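Local coordinates for protein exopolygalacturonase (Yersinia enterocolitica, PDB 2UVF) that hydrolyses the glycosidic linkages of polygalacturonate, the pectin backbone, from the chain end, as a family 28 glycoside hydrolase, at residues W57-D62 and V111-T116; Y233-I238 and A415-P420; R337-V342 and L360-V365. All coordinates share one frame; numbering follows the deposited sequence.

Interaction 1 (W57-D62 and V111-T116)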
ATOM      1  N   TRP A  57      15.505  -4.565   8.511  1.00 32.94           N
ATOM      2  CA  TRP A  57      16.818  -4.704   7.902  1.00 34.03           C
ATOM      3  C   TRP A  57      16.613  -5.207   6.509  1.00 34.94           C
ATOM      4  O   TRP A  57      15.559  -5.784   6.217  1.00 35.22           O
ATOM      5  CB  TRP A  57      17.706  -5.711   8.685  1.00 33.20           C
ATOM      6  CG  TRP A  57      17.089  -7.071   8.834  1.00 32.17           C
ATOM      7  CD1 TRP A  57      17.197  -8.127   7.962  1.00 32.25           C
ATOM      8  CD2 TRP A  57      16.249  -7.524   9.912  1.00 31.72           C
ATOM      9  NE1 TRP A  57      16.464  -9.200   8.428  1.00 32.06           N
ATOM     10  CE2 TRP A  57      15.885  -8.863   9.627  1.00 31.49           C
ATOM     11  CE3 TRP A  57      15.766  -6.928  11.089  1.00 30.75           C
ATOM     12  CZ2 TRP A  57      15.056  -9.614  10.474  1.00 32.23           C
ATOM     13  CZ3 TRP A  57      14.937  -7.685  11.936  1.00 32.09           C
ATOM     14  CH2 TRP A  57      14.596  -9.011  11.621  1.00 31.12           C
ATOM     15  N   LYS A  58      17.617  -5.005   5.663  1.00 36.39           N
ATOM     16  CA  LYS A  58      17.668  -5.621   4.336  1.00 38.37           C
ATOM     17  C   LYS A  58      17.995  -7.129   4.315  1.00 39.49           C
ATOM     18  O   LYS A  58      18.932  -7.615   4.982  1.00 40.17           O
ATOM     19  CB  LYS A  58      18.647  -4.867   3.441  1.00 37.88           C
ATOM     20  CG  LYS A  58      18.140  -3.482   3.038  1.00 39.17           C
ATOM     21  CD  LYS A  58      19.096  -2.750   2.074  1.00 39.94           C
ATOM     22  CE  LYS A  58      19.169  -3.391   0.687  1.00 41.38           C
ATOM     23  NZ  LYS A  58      17.853  -3.381   0.007  1.00 43.35           N
ATOM     24  N   ALA A  59      17.193  -7.863   3.556  1.00 40.68           N
ATOM     25  CA  ALA A  59      17.530  -9.211   3.125  1.00 41.03           C
ATOM     26  C   ALA A  59      18.099  -9.045   1.725  1.00 41.47           C
ATOM     27  O   ALA A  59      17.657  -8.147   1.003  1.00 42.53           O
ATOM     28  CB  ALA A  59      16.283 -10.087   3.098  1.00 40.98           C
ATOM     29  N   PRO A  60      19.086  -9.887   1.330  1.00 41.59           N
ATOM     30  CA  PRO A  60      19.698  -9.783   0.002  1.00 41.52           C
ATOM     31  C   PRO A  60      18.838 -10.328  -1.144  1.00 42.11           C
ATOM     32  O   PRO A  60      17.761 -10.893  -0.914  1.00 41.79           O
ATOM     33  CB  PRO A  60      20.982 -10.622   0.141  1.00 41.79           C
ATOM     34  CG  PRO A  60      20.709 -11.596   1.204  1.00 40.97           C
ATOM     35  CD  PRO A  60      19.690 -10.976   2.134  1.00 41.60           C
ATOM     36  N   GLU A  61      19.334 -10.176  -2.368  1.00 42.57           N
ATOM     37  CA  GLU A  61      18.640 -10.656  -3.564  1.00 43.63           C
ATOM     38  C   GLU A  61      18.383 -12.168  -3.535  1.00 44.04           C
ATOM     39  O   GLU A  61      17.327 -12.643  -3.957  1.00 43.77           O
ATOM     40  CB  GLU A  61      19.466 -10.301  -4.789  1.00 43.79           C
ATOM     41  CG  GLU A  61      18.785 -10.516  -6.117  1.00 44.89           C
ATOM     42  CD  GLU A  61      19.616  -9.970  -7.253  1.00 47.12           C
ATOM     43  OE1 GLU A  61      20.795 -10.381  -7.382  1.00 50.73           O
ATOM     44  OE2 GLU A  61      19.106  -9.127  -8.018  1.00 47.45           O
ATOM     45  N   ASP A  62      19.363 -12.910  -3.030  1.00 44.75           N
ATOM     46  CA  ASP A  62      19.365 -14.370  -3.044  1.00 45.04           C
ATOM     47  C   ASP A  62      19.328 -14.868  -1.606  1.00 44.88           C
ATOM     48  O   ASP A  62      20.319 -14.742  -0.873  1.00 45.09           O
ATOM     49  CB  ASP A  62      20.632 -14.857  -3.765  1.00 45.36           C
ATOM     50  CG  ASP A  62      20.800 -16.384  -3.749  1.00 46.50           C
ATOM     51  OD1 ASP A  62      19.842 -17.141  -3.442  1.00 45.49           O
ATOM     52  OD2 ASP A  62      21.926 -16.824  -4.055  1.00 47.39           O
ATOM     53  N   VAL A 111      11.592 -14.610   3.439  1.00 30.99           N
ATOM     54  CA  VAL A 111      12.211 -14.468   4.746  1.00 30.81           C
ATOM     55  C   VAL A 111      11.650 -13.238   5.465  1.00 31.21           C
ATOM     56  O   VAL A 111      11.189 -12.289   4.824  1.00 30.92           O
ATOM     57  CB  VAL A 111      13.766 -14.429   4.632  1.00 31.22           C
ATOM     58  CG1 VAL A 111      14.308 -15.795   4.121  1.00 29.62           C
ATOM     59  CG2 VAL A 111      14.250 -13.255   3.730  1.00 30.97           C
ATOM     60  N   MET A 112      11.651 -13.267   6.795  1.00 31.80           N
ATOM     61  CA  MET A 112      11.243 -12.094   7.590  1.00 32.46           C
ATOM     62  C   MET A 112      12.368 -11.054   7.682  1.00 32.87           C
ATOM     63  O   MET A 112      13.550 -11.408   7.700  1.00 33.35           O
ATOM     64  CB  MET A 112      10.734 -12.501   8.975  1.00 32.44           C
ATOM     65  CG  MET A 112       9.515 -13.447   8.958  1.00 31.76           C
ATOM     66  SD  MET A 112       7.938 -12.708   8.381  1.00 32.15           S
ATOM     67  CE  MET A 112       7.925 -13.196   6.670  1.00 30.25           C
ATOM     68  N   GLN A 113      11.980  -9.774   7.714  1.00 33.10           N
ATOM     69  CA  GLN A 113      12.907  -8.627   7.713  1.00 32.17           C
ATOM     70  C   GLN A 113      12.525  -7.643   8.828  1.00 33.14           C
ATOM     71  O   GLN A 113      12.970  -6.503   8.844  1.00 33.42           O
ATOM     72  CB  GLN A 113      12.862  -7.909   6.370  1.00 32.04           C
ATOM     73  CG  GLN A 113      13.368  -8.717   5.185  1.00 30.62           C
ATOM     74  CD  GLN A 113      13.139  -8.018   3.867  1.00 31.27           C
ATOM     75  OE1 GLN A 113      12.394  -8.497   3.010  1.00 27.77           O
ATOM     76  NE2 GLN A 113      13.783  -6.878   3.691  1.00 28.36           N
ATOM     77  N   ASN A 114      11.685  -8.089   9.755  1.00 33.59           N
ATOM     78  CA  ASN A 114      11.233  -7.246  10.858  1.00 34.29           C
ATOM     79  C   ASN A 114      11.168  -8.027  12.161  1.00 35.18           C
ATOM     80  O   ASN A 114      10.927  -9.234  12.150  1.00 36.30           O
ATOM     81  CB  ASN A 114       9.875  -6.581  10.548  1.00 33.20           C
ATOM     82  CG  ASN A 114       8.707  -7.555  10.619  1.00 33.01           C
ATOM     83  OD1 ASN A 114       8.393  -8.227   9.629  1.00 32.22           O
ATOM     84  ND2 ASN A 114       8.042  -7.622  11.788  1.00 26.02           N
ATOM     85  N   PHE A 115      11.385  -7.329  13.271  1.00 36.34           N
ATOM     86  CA  PHE A 115      11.320  -7.908  14.615  1.00 37.30           C
ATOM     87  C   PHE A 115      10.888  -6.803  15.583  1.00 37.81           C
ATOM     88  O   PHE A 115      11.543  -5.772  15.676  1.00 37.35           O
ATOM     89  CB  PHE A 115      12.700  -8.486  14.999  1.00 37.39           C
ATOM     90  CG  PHE A 115      12.766  -9.122  16.377  1.00 36.84           C
ATOM     91  CD1 PHE A 115      12.672 -10.499  16.526  1.00 36.27           C
ATOM     92  CD2 PHE A 115      12.982  -8.351  17.515  1.00 36.82           C
ATOM     93  CE1 PHE A 115      12.747 -11.095  17.790  1.00 36.70           C
ATOM     94  CE2 PHE A 115      13.062  -8.941  18.779  1.00 35.41           C
ATOM     95  CZ  PHE A 115      12.937 -10.312  18.913  1.00 35.61           C
ATOM     96  N   THR A 116       9.779  -7.021  16.288  1.00 39.14           N
ATOM     97  CA  THR A 116       9.254  -6.045  17.263  1.00 40.33           C
ATOM     98  C   THR A 116       9.715  -6.296  18.720  1.00 41.45           C
ATOM     99  O   THR A 116       9.318  -7.285  19.351  1.00 41.95           O
ATOM    100  CB  THR A 116       7.708  -5.978  17.211  1.00 39.73           C
ATOM    101  OG1 THR A 116       7.296  -5.783  15.865  1.00 39.64           O
ATOM    102  CG2 THR A 116       7.177  -4.841  18.047  1.00 39.75           C
TER

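Interaction 2 (Y233-I238 and A415-P420)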
ATOM      1  N   TYR A 233      -4.024  17.675  -6.986  1.00 36.34           N
ATOM      2  CA  TYR A 233      -2.839  18.311  -7.555  1.00 37.30           C
ATOM      3  C   TYR A 233      -3.039  19.831  -7.605  1.00 38.37           C
ATOM      4  O   TYR A 233      -4.177  20.300  -7.470  1.00 38.72           O
ATOM      5  CB  TYR A 233      -2.501  17.714  -8.924  1.00 36.37           C
ATOM      6  CG  TYR A 233      -2.302  16.210  -8.877  1.00 36.13           C
ATOM      7  CD1 TYR A 233      -1.394  15.630  -7.985  1.00 34.55           C
ATOM      8  CD2 TYR A 233      -3.037  15.370  -9.703  1.00 35.14           C
ATOM      9  CE1 TYR A 233      -1.222  14.262  -7.931  1.00 34.25           C
ATOM     10  CE2 TYR A 233      -2.881  14.003  -9.647  1.00 34.92           C
ATOM     11  CZ  TYR A 233      -1.973  13.447  -8.754  1.00 35.19           C
ATOM     12  OH  TYR A 233      -1.824  12.071  -8.707  1.00 34.87           O
ATOM     13  N   PRO A 234      -1.939  20.608  -7.730  1.00 39.45           N
ATOM     14  CA  PRO A 234      -2.104  22.074  -7.847  1.00 40.00           C
ATOM     15  C   PRO A 234      -3.030  22.467  -9.007  1.00 40.18           C
ATOM     16  O   PRO A 234      -3.732  23.475  -8.920  1.00 40.81           O
ATOM     17  CB  PRO A 234      -0.668  22.589  -8.076  1.00 40.32           C
ATOM     18  CG  PRO A 234       0.158  21.372  -8.440  1.00 40.53           C
ATOM     19  CD  PRO A 234      -0.514  20.211  -7.736  1.00 39.84           C
ATOM     20  N   TYR A 235      -3.046  21.637 -10.052  1.00 40.13           N
ATOM     21  CA  TYR A 235      -3.802  21.852 -11.285  1.00 39.63           C
ATOM     22  C   TYR A 235      -5.121  21.085 -11.319  1.00 39.48           C
ATOM     23  O   TYR A 235      -5.732  20.941 -12.395  1.00 38.85           O
ATOM     24  CB  TYR A 235      -2.951  21.421 -12.490  1.00 39.79           C
ATOM     25  CG  TYR A 235      -2.164  20.136 -12.273  1.00 39.69           C
ATOM     26  CD1 TYR A 235      -2.679  18.885 -12.674  1.00 39.09           C
ATOM     27  CD2 TYR A 235      -0.898  20.168 -11.675  1.00 40.47           C
ATOM     28  CE1 TYR A 235      -1.949  17.697 -12.475  1.00 39.11           C
ATOM     29  CE2 TYR A 235      -0.152  18.984 -11.469  1.00 40.94           C
ATOM     30  CZ  TYR A 235      -0.684  17.760 -11.878  1.00 40.50           C
ATOM     31  OH  TYR A 235       0.048  16.615 -11.660  1.00 40.67           O
ATOM     32  N   SER A 236      -5.537  20.568 -10.161  1.00 39.07           N
ATOM     33  CA  SER A 236      -6.805  19.831 -10.061  1.00 38.95           C
ATOM     34  C   SER A 236      -7.921  20.829  -9.802  1.00 38.76           C
ATOM     35  O   SER A 236      -7.868  21.582  -8.830  1.00 38.87           O
ATOM     36  CB  SER A 236      -6.749  18.752  -8.965  1.00 38.32           C
ATOM     37  OG  SER A 236      -6.005  17.619  -9.401  1.00 38.44           O
ATOM     38  N   THR A 237      -8.932  20.823 -10.667  1.00 38.79           N
ATOM     39  CA  THR A 237      -9.927  21.899 -10.660  1.00 39.01           C
ATOM     40  C   THR A 237     -11.145  21.675  -9.761  1.00 38.06           C
ATOM     41  O   THR A 237     -11.812  22.628  -9.372  1.00 37.80           O
ATOM     42  CB  THR A 237     -10.301  22.374 -12.105  1.00 39.29           C
ATOM     43  OG1 THR A 237     -10.677  21.264 -12.922  1.00 40.86           O
ATOM     44  CG2 THR A 237      -9.103  23.058 -12.754  1.00 40.30           C
ATOM     45  N   ILE A 238     -11.396  20.423  -9.388  1.00 37.54           N
ATOM     46  CA  ILE A 238     -12.524  20.074  -8.531  1.00 35.78           C
ATOM     47  C   ILE A 238     -12.051  19.777  -7.095  1.00 36.73           C
ATOM     48  O   ILE A 238     -11.193  18.911  -6.861  1.00 37.17           O
ATOM     49  CB  ILE A 238     -13.368  18.914  -9.164  1.00 36.06           C
ATOM     50  CG1 ILE A 238     -13.829  19.309 -10.579  1.00 33.96           C
ATOM     51  CG2 ILE A 238     -14.542  18.507  -8.257  1.00 33.99           C
ATOM     52  CD1 ILE A 238     -14.289  18.155 -11.456  1.00 34.84           C
ATOM     53  N   ALA A 415       3.024  18.405 -13.998  1.00 52.02           N
ATOM     54  CA  ALA A 415       3.342  17.420 -12.952  1.00 52.91           C
ATOM     55  C   ALA A 415       4.567  17.743 -12.095  1.00 53.41           C
ATOM     56  O   ALA A 415       4.513  17.627 -10.866  1.00 53.63           O
ATOM     57  CB  ALA A 415       3.457  16.020 -13.548  1.00 52.30           C
ATOM     58  N   GLN A 416       5.653  18.162 -12.739  1.00 54.37           N
ATOM     59  CA  GLN A 416       6.923  18.480 -12.046  1.00 55.21           C
ATOM     60  C   GLN A 416       6.893  19.694 -11.081  1.00 54.91           C
ATOM     61  O   GLN A 416       7.892  19.975 -10.409  1.00 55.02           O
ATOM     62  CB  GLN A 416       8.111  18.552 -13.039  1.00 55.36           C
ATOM     63  CG  GLN A 416       7.976  19.584 -14.166  1.00 57.26           C
ATOM     64  CD  GLN A 416       7.095  19.119 -15.330  1.00 59.61           C
ATOM     65  OE1 GLN A 416       6.135  18.370 -15.141  1.00 59.66           O
ATOM     66  NE2 GLN A 416       7.419  19.578 -16.540  1.00 60.77           N
ATOM     67  N   GLU A 417       5.757  20.394 -11.001  1.00 54.87           N
ATOM     68  CA  GLU A 417       5.492  21.345  -9.889  1.00 54.79           C
ATOM     69  C   GLU A 417       5.619  20.650  -8.517  1.00 53.42           C
ATOM     70  O   GLU A 417       5.552  21.292  -7.456  1.00 53.31           O
ATOM     71  CB  GLU A 417       4.088  21.973 -10.023  1.00 55.13           C
ATOM     72  CG  GLU A 417       3.945  23.008 -11.159  1.00 56.36           C
ATOM     73  CD  GLU A 417       2.495  23.467 -11.401  1.00 56.54           C
ATOM     74  OE1 GLU A 417       2.205  23.936 -12.530  1.00 58.21           O
ATOM     75  OE2 GLU A 417       1.653  23.370 -10.474  1.00 58.27           O
ATOM     76  N   GLN A 418       5.808  19.328  -8.567  1.00 51.92           N
ATOM     77  CA  GLN A 418       5.792  18.444  -7.397  1.00 49.85           C
ATOM     78  C   GLN A 418       6.938  17.424  -7.486  1.00 48.07           C
ATOM     79  O   GLN A 418       7.418  17.095  -8.574  1.00 47.23           O
ATOM     80  CB  GLN A 418       4.435  17.709  -7.293  1.00 50.26           C
ATOM     81  CG  GLN A 418       3.308  18.273  -8.204  1.00 50.00           C
ATOM     82  CD  GLN A 418       2.164  17.292  -8.424  1.00 49.27           C
ATOM     83  OE1 GLN A 418       1.460  16.928  -7.472  1.00 50.47           O
ATOM     84  NE2 GLN A 418       1.963  16.873  -9.676  1.00 44.12           N
ATOM     85  N   GLU A 419       7.372  16.958  -6.319  1.00 46.58           N
ATOM     86  CA  GLU A 419       8.375  15.897  -6.159  1.00 44.79           C
ATOM     87  C   GLU A 419       8.070  14.635  -6.951  1.00 43.29           C
ATOM     88  O   GLU A 419       6.910  14.279  -7.130  1.00 43.22           O
ATOM     89  CB  GLU A 419       8.332  15.440  -4.720  1.00 45.32           C
ATOM     90  CG  GLU A 419       9.290  16.048  -3.752  1.00 45.76           C
ATOM     91  CD  GLU A 419       8.965  15.553  -2.365  1.00 46.60           C
ATOM     92  OE1 GLU A 419       9.700  15.892  -1.423  1.00 46.23           O
ATOM     93  OE2 GLU A 419       7.945  14.822  -2.225  1.00 47.63           O
ATOM     94  N   PRO A 420       9.113  13.905  -7.382  1.00 42.14           N
ATOM     95  CA  PRO A 420       8.776  12.576  -7.862  1.00 40.38           C
ATOM     96  C   PRO A 420       8.345  11.678  -6.676  1.00 38.64           C
ATOM     97  O   PRO A 420       8.720  11.955  -5.522  1.00 37.39           O
ATOM     98  CB  PRO A 420      10.076  12.104  -8.507  1.00 40.60           C
ATOM     99  CG  PRO A 420      11.135  12.836  -7.803  1.00 41.35           C
ATOM    100  CD  PRO A 420      10.561  14.175  -7.470  1.00 41.82           C
TER

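Interaction 3 (R337-V342 and L360-V365). With SO4 (sulfate ion), chain D.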
ATOM      1  N   ARG A 337      -1.438  14.958   4.169  1.00 35.00           N
ATOM      2  CA  ARG A 337      -0.745  15.739   3.149  1.00 35.27           C
ATOM      3  C   ARG A 337       0.310  16.671   3.772  1.00 35.62           C
ATOM      4  O   ARG A 337       0.060  17.319   4.799  1.00 35.80           O
ATOM      5  CB  ARG A 337      -1.754  16.534   2.324  1.00 34.90           C
ATOM      6  CG  ARG A 337      -1.139  17.185   1.097  1.00 34.76           C
ATOM      7  CD  ARG A 337      -2.160  17.920   0.262  1.00 34.74           C
ATOM      8  NE  ARG A 337      -2.700  19.098   0.937  1.00 35.18           N
ATOM      9  CZ  ARG A 337      -3.396  20.053   0.322  1.00 35.83           C
ATOM     10  NH1 ARG A 337      -3.618  19.986  -0.980  1.00 35.38           N
ATOM     11  NH2 ARG A 337      -3.848  21.093   1.004  1.00 35.55           N
ATOM     12  N   GLY A 338       1.480  16.718   3.147  1.00 36.02           N
ATOM     13  CA  GLY A 338       2.593  17.541   3.619  1.00 36.30           C
ATOM     14  C   GLY A 338       3.290  17.094   4.885  1.00 37.12           C
ATOM     15  O   GLY A 338       4.067  17.861   5.445  1.00 37.65           O
ATOM     16  N   VAL A 339       3.045  15.855   5.331  1.00 37.28           N
ATOM     17  CA  VAL A 339       3.571  15.382   6.612  1.00 37.14           C
ATOM     18  C   VAL A 339       5.015  14.882   6.530  1.00 37.99           C
ATOM     19  O   VAL A 339       5.391  14.121   5.627  1.00 38.07           O
ATOM     20  CB  VAL A 339       2.634  14.335   7.305  1.00 37.53           C
ATOM     21  CG1 VAL A 339       3.105  14.033   8.716  1.00 36.28           C
ATOM     22  CG2 VAL A 339       1.202  14.841   7.353  1.00 35.34           C
ATOM     23  N   GLU A 340       5.823  15.354   7.479  1.00 38.42           N
ATOM     24  CA  GLU A 340       7.192  14.906   7.641  1.00 39.16           C
ATOM     25  C   GLU A 340       7.226  13.964   8.839  1.00 38.56           C
ATOM     26  O   GLU A 340       7.004  14.417   9.968  1.00 38.37           O
ATOM     27  CB  GLU A 340       8.112  16.106   7.887  1.00 40.03           C
ATOM     28  CG  GLU A 340       9.579  15.752   8.000  1.00 42.48           C
ATOM     29  CD  GLU A 340      10.208  15.509   6.649  1.00 46.65           C
ATOM     30  OE1 GLU A 340       9.621  15.970   5.638  1.00 47.97           O
ATOM     31  OE2 GLU A 340      11.285  14.860   6.595  1.00 47.85           O
ATOM     32  N   ASN A 341       7.472  12.668   8.574  1.00 37.72           N
ATOM     33  CA  ASN A 341       7.410  11.554   9.567  1.00 37.07           C
ATOM     34  C   ASN A 341       6.009  11.049   9.934  1.00 36.38           C
ATOM     35  O   ASN A 341       5.384  11.571  10.845  1.00 36.85           O
ATOM     36  CB  ASN A 341       8.190  11.846  10.865  1.00 37.18           C
ATOM     37  CG  ASN A 341       9.598  12.367  10.623  1.00 38.07           C
ATOM     38  OD1 ASN A 341      10.084  13.214  11.367  1.00 42.26           O
ATOM     39  ND2 ASN A 341      10.251  11.868   9.606  1.00 35.48           N
ATOM     40  N   VAL A 342       5.528  10.013   9.250  1.00 35.80           N
ATOM     41  CA  VAL A 342       4.238   9.382   9.598  1.00 34.23           C
ATOM     42  C   VAL A 342       4.429   7.938  10.082  1.00 33.50           C
ATOM     43  O   VAL A 342       5.323   7.232   9.619  1.00 33.71           O
ATOM     44  CB  VAL A 342       3.260   9.379   8.419  1.00 34.31           C
ATOM     45  CG1 VAL A 342       1.891   8.859   8.858  1.00 33.57           C
ATOM     46  CG2 VAL A 342       3.123  10.764   7.847  1.00 34.79           C
ATOM     47  N   LEU A 360      -0.121  12.214   0.652  1.00 32.52           N
ATOM     48  CA  LEU A 360       0.131  13.178  -0.407  1.00 32.76           C
ATOM     49  C   LEU A 360       1.294  14.074   0.017  1.00 33.10           C
ATOM     50  O   LEU A 360       1.229  14.740   1.051  1.00 32.96           O
ATOM     51  CB  LEU A 360      -1.141  13.989  -0.723  1.00 32.30           C
ATOM     52  CG  LEU A 360      -2.378  13.259  -1.302  1.00 31.35           C
ATOM     53  CD1 LEU A 360      -3.471  14.248  -1.551  1.00 27.50           C
ATOM     54  CD2 LEU A 360      -2.099  12.430  -2.582  1.00 28.65           C
ATOM     55  N   GLU A 361       2.366  14.060  -0.772  0.50 34.90           N
ATOM     56  CA  GLU A 361       3.506  14.901  -0.491  0.50 36.28           C
ATOM     57  C   GLU A 361       4.101  14.697   0.917  0.50 35.95           C
ATOM     58  O   GLU A 361       4.544  15.630   1.526  0.50 37.25           O
ATOM     59  CB  GLU A 361       3.190  16.390  -0.795  0.50 35.97           C
ATOM     60  CG  GLU A 361       3.335  16.788  -2.249  0.50 38.67           C
ATOM     61  CD  GLU A 361       2.975  18.231  -2.568  0.50 49.09           C
ATOM     62  OE1 GLU A 361       3.841  19.122  -2.623  0.50 49.84           O
ATOM     63  OE2 GLU A 361       1.797  18.508  -2.797  0.50 55.92           O
ATOM     64  N   ASN A 362       4.172  13.437   1.346  1.00 34.29           N
ATOM     65  CA  ASN A 362       4.785  13.089   2.618  1.00 33.58           C
ATOM     66  C   ASN A 362       6.231  12.622   2.459  1.00 33.95           C
ATOM     67  O   ASN A 362       6.647  12.170   1.379  1.00 33.31           O
ATOM     68  CB  ASN A 362       3.979  12.000   3.321  1.00 33.26           C
ATOM     69  CG  ASN A 362       2.606  12.448   3.687  1.00 32.45           C
ATOM     70  OD1 ASN A 362       2.286  13.632   3.590  1.00 31.96           O
ATOM     71  ND2 ASN A 362       1.775  11.517   4.119  1.00 28.78           N
ATOM     72  N   HIS A 363       6.996  12.768   3.543  1.00 34.23           N
ATOM     73  CA  HIS A 363       8.282  12.133   3.656  1.00 34.32           C
ATOM     74  C   HIS A 363       8.233  11.225   4.860  1.00 34.12           C
ATOM     75  O   HIS A 363       7.535  11.531   5.834  1.00 34.72           O
ATOM     76  CB  HIS A 363       9.409  13.155   3.865  1.00 34.74           C
ATOM     77  CG  HIS A 363       9.720  13.984   2.663  1.00 35.56           C
ATOM     78  ND1 HIS A 363      10.578  15.059   2.715  1.00 37.15           N
ATOM     79  CD2 HIS A 363       9.260  13.926   1.391  1.00 35.65           C
ATOM     80  CE1 HIS A 363      10.659  15.606   1.514  1.00 38.26           C
ATOM     81  NE2 HIS A 363       9.864  14.942   0.695  1.00 35.66           N
ATOM     82  N   ASN A 364       8.997  10.133   4.791  1.00 33.49           N
ATOM     83  CA  ASN A 364       9.220   9.220   5.920  1.00 33.21           C
ATOM     84  C   ASN A 364       7.935   8.645   6.500  1.00 32.50           C
ATOM     85  O   ASN A 364       7.597   8.902   7.649  1.00 33.24           O
ATOM     86  CB  ASN A 364      10.050   9.915   7.011  1.00 32.78           C
ATOM     87  CG  ASN A 364      11.234  10.664   6.442  1.00 34.08           C
ATOM     88  OD1 ASN A 364      11.814  10.259   5.417  1.00 32.34           O
ATOM     89  ND2 ASN A 364      11.582  11.792   7.077  1.00 32.85           N
ATOM     90  N   VAL A 365       7.195   7.918   5.666  1.00 32.02           N
ATOM     91  CA  VAL A 365       5.933   7.281   6.055  1.00 30.82           C
ATOM     92  C   VAL A 365       6.203   5.812   6.324  1.00 30.52           C
ATOM     93  O   VAL A 365       6.939   5.180   5.581  1.00 30.30           O
ATOM     94  CB  VAL A 365       4.857   7.364   4.948  1.00 30.60           C
ATOM     95  CG1 VAL A 365       3.588   6.614   5.372  1.00 27.94           C
ATOM     96  CG2 VAL A 365       4.558   8.844   4.553  1.00 30.02           C
TER
HETATM   97  S   SO4 D1607      -6.001  23.133  -1.389  1.00 56.34           S
HETATM   98  O1  SO4 D1607      -6.893  22.920  -0.247  1.00 54.56           O
HETATM   99  O2  SO4 D1607      -5.751  21.888  -2.136  1.00 52.63           O
HETATM  100  O3  SO4 D1607      -6.610  24.107  -2.306  1.00 55.79           O
HETATM  101  O4  SO4 D1607      -4.748  23.678  -0.852  1.00 56.08           O

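Interaction 1 (W57-D62 and V111-T116)
Gln-113 NE2 is the best-held polar atom here, gripped by two hydrogen bonds. Gln-113 NE2 donates across the contact to Trp-57 O at 3.3 Å. This bond is almost straight (174°), meets a lone pair of the carbonyl and lies in the amide plane of Gln-113. The other goes to Glu-454 OE2, on strand 448-459 of the beta-helix, so the two together fix the rotation of the amide and join the two domains. The extended chain beyond CG carries the amide there. The backbone adds a second link across the segments, Trp-57 N to Gln-113 O, at 3.2 Å.

Trp-57 takes the crowded first torsion (56°), with CG between the backbone N and the carbonyl carbon. This turns one face of the indole to the backbone of Gln-113 and Asn-114. Gln-113 CA sits over the five-membered ring as a CH-pi contact, 3.9 Å from its centroid. Asn-114 N lies over the same face, nearer the rim. Phe-115 CB meets the ring edge in plane, 3.9 Å from Trp-57 CZ3. Further along, Ala-59 CB touches Val-111 CG2 at 3.8 Å. Tyr-69 and Ile-71 of strand 66-73 also pack on Trp-57. A buried tryptophan of strand 53-58 packed on the chain leading into strand 114-117 is consistent with the core of a fibronectin type III beta-sandwich.

Interaction 2 (Y233-I238 and A415-P420)
The hydrogen bonds centre on the amide of Gln-418. Gln-418 NE2 donates to Ala-415 O, 2.9 Å away, within its own segment, and meets a lone pair of that carbonyl. Gln-418 NE2 also reaches Tyr-235 OH at 2.8 Å. That bond is weak, because the N-H points well off the oxygen (117°). The amide stands nearly perpendicular to the Tyr-235 ring (88°) and comes in at the ring edge. Tyr-235 OH has a stronger partner in the backbone N of Thr-411. The phenol thus ties 233-238 to the loop between strands 405-408 and 421-427 at two points. CG of Gln-418 almost eclipses its backbone N (chi1 -13°), an unfavourable torsion.

Residues 233-236 form a type I beta turn, closed by Ser-236 N to Tyr-233 O. Ser-236 OG weakly accepts from Tyr-233 N and braces the turn. The turn stands beside the substrate cleft of the family 28 beta-helix. The side chain of Tyr-233 lies about 4 Å from a bound galacturonic acid, and its OH is hydrogen-bonded to ND1 of His-443, a residue of the sugar pocket.

The aromatic packing lies mostly inside the turn. Tyr-235 OH sits over one face of the Tyr-233 ring, offset toward its rim. In return, Tyr-233 CB lies over a face of the Tyr-235 ring.

The remaining contacts set carbon against oxygen. Gln-418 OE1 approaches Tyr-233 CD1 to 3.2 Å. The extended Glu-417 passes alongside the Pro-234 ring in the opposite direction, with Glu-417 OE2 3.2 Å from Pro-234 CG. Both residues are exposed. Ala-415 CA lies 3.6 Å from Tyr-235 OH.

Interaction 3 (R337-V342 and L360-V365)
Asn-362 has CG beside its backbone N (chi1 -64°), with OD1 nearly eclipsing CA (chi2 -10°). This carries OD1 back to the neighbouring segment, where Asn-362 OD1 accepts from Val-339 N at 2.9 Å. The N-H arrives from above the plane of the amide carbonyl, off its lone pairs. Weak bonds from ND2 to Asn-359 OD1 and Leu-336 O hold the other end of the amide. The chain of Glu-340 bends at chi2 (78°). Its carboxylate comes over to His-363, nearly perpendicular to the ring, and Glu-340 OE1 lies 3.2 Å from His-363 ND1. Glu-419 is a probable partner on the NE2 side, and the two nearby carboxylates may favour a protonated imidazole.

The segments are equivalent parts of successive coils of the right-handed parallel beta-helix, in register from Arg-337 with Leu-360 to Val-342 with Val-365. Backbone bonds link the coils, among them His-363 N to Val-339 O (3.0 Å) and Val-342 N to Asn-364 O (2.8 Å). Both coils turn a corner at the same level, at Asn-341 and Asn-364, each with positive phi. The two asparagine side chains lie side by side there. Gly-338 and Glu-361 also share positive phi. Past the corner, Val-342 CG2 packs on Val-365 CG2 at 4.1 Å.

At the far end Arg-337 runs across Leu-360, Arg-337 CG to Leu-360 CB 3.7 Å. Its guanidinium presents an edge to a sulfate, probably from the crystallisation liquor. Arg-337 NH1 bonds to sulfate O2 at 3.1 Å, and NH2 bonds weakly to O4. Arg-231 N holds the same ion.

How the interactions relate
Interactions 2 and 3 belong to the catalytic beta-helix, and interaction 1 to the fibronectin type III domain. Interaction 3 is nested in the chain between the two segments of interaction 2. Their centres are about 16 Å apart, and they meet where Glu-419 OE1 comes within 2.3 Å of His-363 NE2, probably a hydrogen bond. Interaction 2 is the nearer to the sugar site: a bound galacturonic acid lies about 4 Å from the side chain of Tyr-233, and one lies about 6 Å from that of Leu-360. Interaction 1 stands apart: its nearest atoms are about 13 Å from interaction 3 and about 19 Å from interaction 2. Interactions 1 and 2 lie on opposite sides of the chain's centre.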